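Local coordinates for protein restriction endonuclease S subunits (Thermoanaerobacter tengcongensis, PDB 3OKG) that probably recognises target DNA as the specificity (S) subunit of a type I methyltransferase composed of M and S polypeptides, at residues L328-Y333 with F359-P364; V231-V236 with D320-F325. All blocks are in the same frame, centred on the assembly; numbering follows the deposited sequence.

Contact 1: residues L328-Y333 with F359-P364; sequences LYYLHY and FIPLPP
The ring of Y330 lies against I360 and P361 while its hydroxyl reaches back along the strand to F359, a compact example of one aromatic residue fastening a helix to a strand edge. CG of Y330 stands anti to the backbone N (chi1 -170°), which carries the phenol out from helix 324-333 toward strand 359-362. Packing is tight over one ring face: I360 CG1 comes within 3.5 Å of Y330 CD2 and makes a CH-pi contact 3.8 Å from the ring centroid. P361 CD sits over the same face, more loosely, 3.8 Å from Y330 CE1. At the rim of the ring, near its plane, Y330 OH donates a short hydrogen bond of 2.5 Å to F359 O, meeting the carbonyl at a C=O...donor angle of 150° and tilted 18° from its plane. The F359 side is looser: the residue, partly exposed, turns its CB away from the helix; even CB stays 5.2 Å from Y330 OH, and the ring, farther off, rests on R232 and P220. F217 adds an edge-to-face neighbour to the Y330 ring. A phenylalanine in place of Y330 would keep the ring but would probably leave F359 O without this donor and the end of the ring less firmly fixed. Because the backbone of I360 pairs with V231 while F359 O faces the opposite edge of the strand, the phenol meets a polar group that this pairing does not use: one hydroxyl supplies the hydrogen bond, and apolar carbons take up the ring.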
loop_
_atom_site.group_PDB
_atom_site.type_symbol
_atom_site.label_atom_id
_atom_site.label_comp_id
_atom_site.label_asym_id
_atom_site.label_seq_id
_atom_site.Cartn_x
_atom_site.Cartn_y
_atom_site.Cartn_z
ATOM N N LEU A 328 0.167 20.059 -22.264
ATOM C CA LEU A 328 -0.312 19.002 -21.383
ATOM C C LEU A 328 -0.397 19.445 -19.922
ATOM O O LEU A 328 -1.401 19.194 -19.245
ATOM C CB LEU A 328 0.599 17.772 -21.492
ATOM C CG LEU A 328 -0.022 16.475 -20.979
ATOM C CD1 LEU A 328 -1.312 16.219 -21.718
ATOM C CD2 LEU A 328 0.940 15.281 -21.165
ATOM N N TYR A 329 0.661 20.059 -19.411
ATOM C CA TYR A 329 0.616 20.564 -18.039
ATOM C C TYR A 329 -0.508 21.571 -17.842
ATOM O O TYR A 329 -1.173 21.587 -16.805
ATOM C CB TYR A 329 1.930 21.221 -17.656
ATOM C CG TYR A 329 2.921 20.244 -17.076
ATOM C CD1 TYR A 329 4.126 19.992 -17.720
ATOM C CD2 TYR A 329 2.640 19.561 -15.893
ATOM C CE1 TYR A 329 5.047 19.089 -17.198
ATOM C CE2 TYR A 329 3.550 18.645 -15.363
ATOM C CZ TYR A 329 4.738 18.415 -16.027
ATOM O OH TYR A 329 5.640 17.521 -15.512
ATOM N N TYR A 330 -0.710 22.426 -18.840
ATOM C CA TYR A 330 -1.736 23.476 -18.720
ATOM C C TYR A 330 -3.122 22.852 -18.654
ATOM O O TYR A 330 -3.915 23.190 -17.784
ATOM C CB TYR A 330 -1.656 24.420 -19.913
ATOM C CG TYR A 330 -2.503 25.672 -19.760
ATOM C CD1 TYR A 330 -2.320 26.526 -18.692
ATOM C CD2 TYR A 330 -3.473 25.999 -20.712
ATOM C CE1 TYR A 330 -3.088 27.681 -18.553
ATOM C CE2 TYR A 330 -4.241 27.142 -20.582
ATOM C CZ TYR A 330 -4.044 27.977 -19.519
ATOM O OH TYR A 330 -4.793 29.119 -19.376
ATOM N N LEU A 331 -3.395 21.917 -19.560
ATOM C CA LEU A 331 -4.687 21.237 -19.598
ATOM C C LEU A 331 -4.966 20.464 -18.316
ATOM O O LEU A 331 -6.103 20.416 -17.848
ATOM C CB LEU A 331 -4.772 20.280 -20.791
ATOM C CG LEU A 331 -4.757 20.891 -22.194
ATOM C CD1 LEU A 331 -4.684 19.772 -23.226
ATOM C CD2 LEU A 331 -5.955 21.809 -22.466
ATOM N N HIS A 332 -3.927 19.871 -17.748
ATOM C CA HIS A 332 -4.063 19.138 -16.494
ATOM C C HIS A 332 -4.409 20.110 -15.379
ATOM O O HIS A 332 -5.373 19.891 -14.656
ATOM C CB HIS A 332 -2.791 18.347 -16.169
ATOM C CG HIS A 332 -2.967 17.342 -15.070
ATOM N ND1 HIS A 332 -2.278 17.412 -13.876
ATOM C CD2 HIS A 332 -3.764 16.249 -14.980
ATOM C CE1 HIS A 332 -2.637 16.402 -13.103
ATOM N NE2 HIS A 332 -3.538 15.681 -13.749
ATOM N N TYR A 333 -3.631 21.187 -15.259
ATOM C CA TYR A 333 -3.908 22.254 -14.304
ATOM C C TYR A 333 -5.324 22.820 -14.437
ATOM O O TYR A 333 -5.934 23.195 -13.445
ATOM C CB TYR A 333 -2.866 23.367 -14.450
ATOM C CG TYR A 333 -3.167 24.645 -13.703
ATOM C CD1 TYR A 333 -3.194 24.680 -12.312
ATOM C CD2 TYR A 333 -3.387 25.830 -14.394
ATOM C CE1 TYR A 333 -3.454 25.866 -11.631
ATOM C CE2 TYR A 333 -3.650 27.009 -13.733
ATOM C CZ TYR A 333 -3.685 27.031 -12.357
ATOM O OH TYR A 333 -3.953 28.233 -11.723
ATOM N N PHE A 359 -7.493 30.751 -23.402
ATOM C CA PHE A 359 -6.211 31.462 -23.358
ATOM C C PHE A 359 -5.120 30.639 -22.659
ATOM O O PHE A 359 -5.400 29.985 -21.672
ATOM C CB PHE A 359 -6.349 32.817 -22.655
ATOM C CG PHE A 359 -6.657 33.939 -23.600
ATOM C CD1 PHE A 359 -5.640 34.511 -24.368
ATOM C CD2 PHE A 359 -7.959 34.377 -23.762
ATOM C CE1 PHE A 359 -5.918 35.537 -25.269
ATOM C CE2 PHE A 359 -8.249 35.397 -24.652
ATOM C CZ PHE A 359 -7.220 35.977 -25.411
ATOM N N ILE A 360 -3.891 30.706 -23.171
ATOM C CA ILE A 360 -2.749 30.027 -22.558
ATOM C C ILE A 360 -1.558 30.972 -22.591
ATOM O O ILE A 360 -1.343 31.663 -23.595
ATOM C CB ILE A 360 -2.428 28.683 -23.319
ATOM C CG1 ILE A 360 -1.263 27.904 -22.666
ATOM C CG2 ILE A 360 -2.132 28.938 -24.823
ATOM C CD1 ILE A 360 -1.025 26.508 -23.348
ATOM N N PRO A 361 -0.769 31.020 -21.497
ATOM C CA PRO A 361 0.393 31.905 -21.559
ATOM C C PRO A 361 1.465 31.194 -22.367
ATOM O O PRO A 361 1.680 29.992 -22.236
ATOM C CB PRO A 361 0.848 32.020 -20.089
ATOM C CG PRO A 361 0.059 30.948 -19.303
ATOM C CD PRO A 361 -0.777 30.167 -20.296
ATOM N N LEU A 362 2.151 31.930 -23.208
ATOM C CA LEU A 362 3.045 31.309 -24.145
ATOM C C LEU A 362 4.424 31.920 -24.095
ATOM O O LEU A 362 4.656 32.975 -24.712
ATOM C CB LEU A 362 2.466 31.392 -25.583
ATOM C CG LEU A 362 3.222 30.531 -26.605
ATOM C CD1 LEU A 362 2.804 29.034 -26.481
ATOM C CD2 LEU A 362 2.997 31.038 -28.032
ATOM N N PRO A 363 5.348 31.259 -23.363
ATOM C CA PRO A 363 6.758 31.637 -23.356
ATOM C C PRO A 363 7.400 31.280 -24.679
ATOM O O PRO A 363 6.824 30.503 -25.447
ATOM C CB PRO A 363 7.376 30.725 -22.266
ATOM C CG PRO A 363 6.201 30.147 -21.500
ATOM C CD PRO A 363 5.102 30.065 -22.532
ATOM N N PRO A 364 8.601 31.810 -24.931
ATOM C CA PRO A 364 9.414 31.294 -26.029
ATOM C C PRO A 364 9.678 29.799 -25.793
ATOM O O PRO A 364 9.649 29.325 -24.657
ATOM C CB PRO A 364 10.715 32.090 -25.918
ATOM C CG PRO A 364 10.373 33.308 -25.110
ATOM C CD PRO A 364 9.245 32.923 -24.211
#

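Contact 2: residues V231-V236 with D320-F325; sequences VRLGEV and DSLERF
L322 packs against V236 and L233, and its side chain can be traced outward atom by atom. CB already lies 3.8 Å from V236 O, so contact begins at the backbone of the facing turn. CG, anti to the backbone N (chi1 171°), is the branch point that divides the work. CD2 takes the side facing 231-236 and rests 3.6 Å from V236 O. The same methyl also touches V236 CG2 and, more distantly, L233 CD1 at 4.2 Å. The leucine crosses both the valine and L233 at about a right angle. The other branch, CD1, turns toward L362 of strand 359-362. V236 is also approached by S321, whose OG lies 3.4 Å from V236 CG1, a van der Waals contact at the partly exposed margin of a buried patch. Within 231-236 the turn is braced by E235: its OE2 accepts R232 N at 2.9 Å and 173°, on the anti side of the carboxylate, while the R232 guanidinium lays one face over the same oxygen, an attraction of charges without a directed N-H. A backbone bond from V236 to R319 continues toward the antiparallel strands 237-241 and 313-318. Thus the turn entering 237-241, an edge strand of that antiparallel sheet, packs on the loop leaving its neighbour 313-318, so that the connections at adjacent strand ends meet, within the second DNA specificity domain of a type I S subunit.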
loop_
_atom_site.group_PDB
_atom_site.type_symbol
_atom_site.label_atom_id
_atom_site.label_comp_id
_atom_site.label_asym_id
_atom_site.label_seq_id
_atom_site.Cartn_x
_atom_site.Cartn_y
_atom_site.Cartn_z
ATOM N N VAL A 231 -1.928 33.921 -25.699
ATOM C CA VAL A 231 -2.520 33.529 -26.988
ATOM C C VAL A 231 -3.744 32.658 -26.785
ATOM O O VAL A 231 -3.923 32.053 -25.726
ATOM C CB VAL A 231 -1.517 32.784 -27.886
ATOM C CG1 VAL A 231 -0.273 33.635 -28.129
ATOM C CG2 VAL A 231 -1.123 31.441 -27.251
ATOM N N ARG A 232 -4.580 32.567 -27.814
ATOM C CA ARG A 232 -5.709 31.644 -27.805
ATOM C C ARG A 232 -5.239 30.301 -28.357
ATOM O O ARG A 232 -4.560 30.255 -29.381
ATOM C CB ARG A 232 -6.861 32.191 -28.647
ATOM C CG ARG A 232 -7.455 33.486 -28.119
ATOM C CD ARG A 232 -8.355 34.144 -29.155
ATOM N NE ARG A 232 -7.683 34.301 -30.441
ATOM C CZ ARG A 232 -6.933 35.349 -30.769
ATOM N NH1 ARG A 232 -6.360 35.409 -31.963
ATOM N NH2 ARG A 232 -6.756 36.338 -29.904
ATOM N N LEU A 233 -5.588 29.212 -27.679
ATOM C CA LEU A 233 -5.074 27.899 -28.069
ATOM C C LEU A 233 -5.212 27.712 -29.585
ATOM O O LEU A 233 -4.315 27.161 -30.238
ATOM C CB LEU A 233 -5.850 26.789 -27.346
ATOM C CG LEU A 233 -5.298 25.374 -27.495
ATOM C CD1 LEU A 233 -3.815 25.324 -27.101
ATOM C CD2 LEU A 233 -6.128 24.400 -26.664
ATOM N N GLY A 234 -6.340 28.154 -30.137
ATOM C CA GLY A 234 -6.555 28.102 -31.587
ATOM C C GLY A 234 -5.398 28.661 -32.409
ATOM O O GLY A 234 -5.126 28.197 -33.513
ATOM N N GLU A 235 -4.684 29.652 -31.876
ATOM C CA GLU A 235 -3.589 30.279 -32.632
ATOM C C GLU A 235 -2.344 29.432 -32.754
ATOM O O GLU A 235 -1.563 29.597 -33.696
ATOM C CB GLU A 235 -3.139 31.578 -31.947
ATOM C CG GLU A 235 -4.192 32.637 -31.773
ATOM C CD GLU A 235 -3.592 33.899 -31.204
ATOM O OE1 GLU A 235 -2.770 34.531 -31.911
ATOM O OE2 GLU A 235 -3.933 34.242 -30.050
ATOM N N VAL A 236 -2.104 28.578 -31.758
ATOM C CA VAL A 236 -0.851 27.842 -31.700
ATOM C C VAL A 236 -1.082 26.306 -31.683
ATOM O O VAL A 236 -0.176 25.529 -31.375
ATOM C CB VAL A 236 -0.051 28.313 -30.458
ATOM C CG1 VAL A 236 0.297 29.818 -30.613
ATOM C CG2 VAL A 236 -0.897 28.132 -29.202
ATOM N N ASP A 320 4.402 24.990 -34.179
ATOM C CA ASP A 320 5.812 25.033 -33.801
ATOM C C ASP A 320 6.084 25.880 -32.553
ATOM O O ASP A 320 7.045 25.625 -31.845
ATOM C CB ASP A 320 6.688 25.521 -34.959
ATOM C CG ASP A 320 6.572 24.643 -36.189
ATOM O OD1 ASP A 320 6.336 23.428 -36.029
ATOM O OD2 ASP A 320 6.717 25.174 -37.311
ATOM N N SER A 321 5.255 26.881 -32.281
ATOM C CA SER A 321 5.552 27.767 -31.148
ATOM C C SER A 321 5.082 27.214 -29.802
ATOM O O SER A 321 5.206 27.894 -28.791
ATOM C CB SER A 321 4.941 29.149 -31.356
ATOM O OG SER A 321 3.526 29.077 -31.288
ATOM N N LEU A 322 4.525 26.003 -29.795
ATOM C CA LEU A 322 3.950 25.427 -28.575
ATOM C C LEU A 322 4.490 24.013 -28.336
ATOM O O LEU A 322 4.372 23.147 -29.209
ATOM C CB LEU A 322 2.419 25.395 -28.657
ATOM C CG LEU A 322 1.657 24.633 -27.550
ATOM C CD1 LEU A 322 1.794 25.353 -26.198
ATOM C CD2 LEU A 322 0.181 24.506 -27.904
ATOM N N GLU A 323 5.098 23.805 -27.163
ATOM C CA GLU A 323 5.598 22.503 -26.734
ATOM C C GLU A 323 4.450 21.612 -26.295
ATOM O O GLU A 323 3.553 22.047 -25.564
ATOM C CB GLU A 323 6.573 22.667 -25.563
ATOM C CG GLU A 323 7.953 23.151 -25.961
ATOM C CD GLU A 323 8.731 22.096 -26.740
ATOM O OE1 GLU A 323 8.388 20.901 -26.634
ATOM O OE2 GLU A 323 9.687 22.458 -27.456
ATOM N N ARG A 324 4.480 20.361 -26.738
ATOM C CA ARG A 324 3.458 19.395 -26.381
ATOM C C ARG A 324 3.254 19.353 -24.876
ATOM O O ARG A 324 2.130 19.382 -24.357
ATOM C CB ARG A 324 3.925 18.002 -26.834
ATOM C CG ARG A 324 3.078 16.895 -26.288
ATOM C CD ARG A 324 3.125 15.692 -27.202
ATOM N NE ARG A 324 4.179 14.745 -26.874
ATOM C CZ ARG A 324 5.402 14.794 -27.377
ATOM N NH1 ARG A 324 5.729 15.766 -28.223
ATOM N NH2 ARG A 324 6.295 13.866 -27.033
ATOM N N PHE A 325 4.363 19.253 -24.166
ATOM C CA PHE A 325 4.273 19.092 -22.719
ATOM C C PHE A 325 3.888 20.352 -21.951
ATOM O O PHE A 325 3.349 20.259 -20.841
ATOM C CB PHE A 325 5.538 18.428 -22.191
ATOM C CG PHE A 325 5.638 16.980 -22.616
ATOM C CD1 PHE A 325 4.632 16.091 -22.273
ATOM C CD2 PHE A 325 6.699 16.527 -23.380
ATOM C CE1 PHE A 325 4.694 14.744 -22.667
ATOM C CE2 PHE A 325 6.770 15.197 -23.778
ATOM C CZ PHE A 325 5.756 14.309 -23.425
#

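Contacts 1 and 2 show how neighbouring contacts share one framework: their centres are about 8 Å apart, and the segments of both run into helix 324-333 and the two-stranded sheet of 229-232 and 359-362, though contact 2 touches through the turn and loop beside them. The sheet joins them directly through I360 N and V231 O, 2.9 Å apart and probably hydrogen-bonded. Leucine and isoleucine tips add an apolar bridge, with L322 CD1 4.2 Å from I360 CD1, and L362 CD1 lies 3.5 Å from S321 O. Along the chain the two follow one another: the loop packed in contact 2 leads into helix 324-333, which carries Y330 to contact 1. Both belong to the second specificity domain.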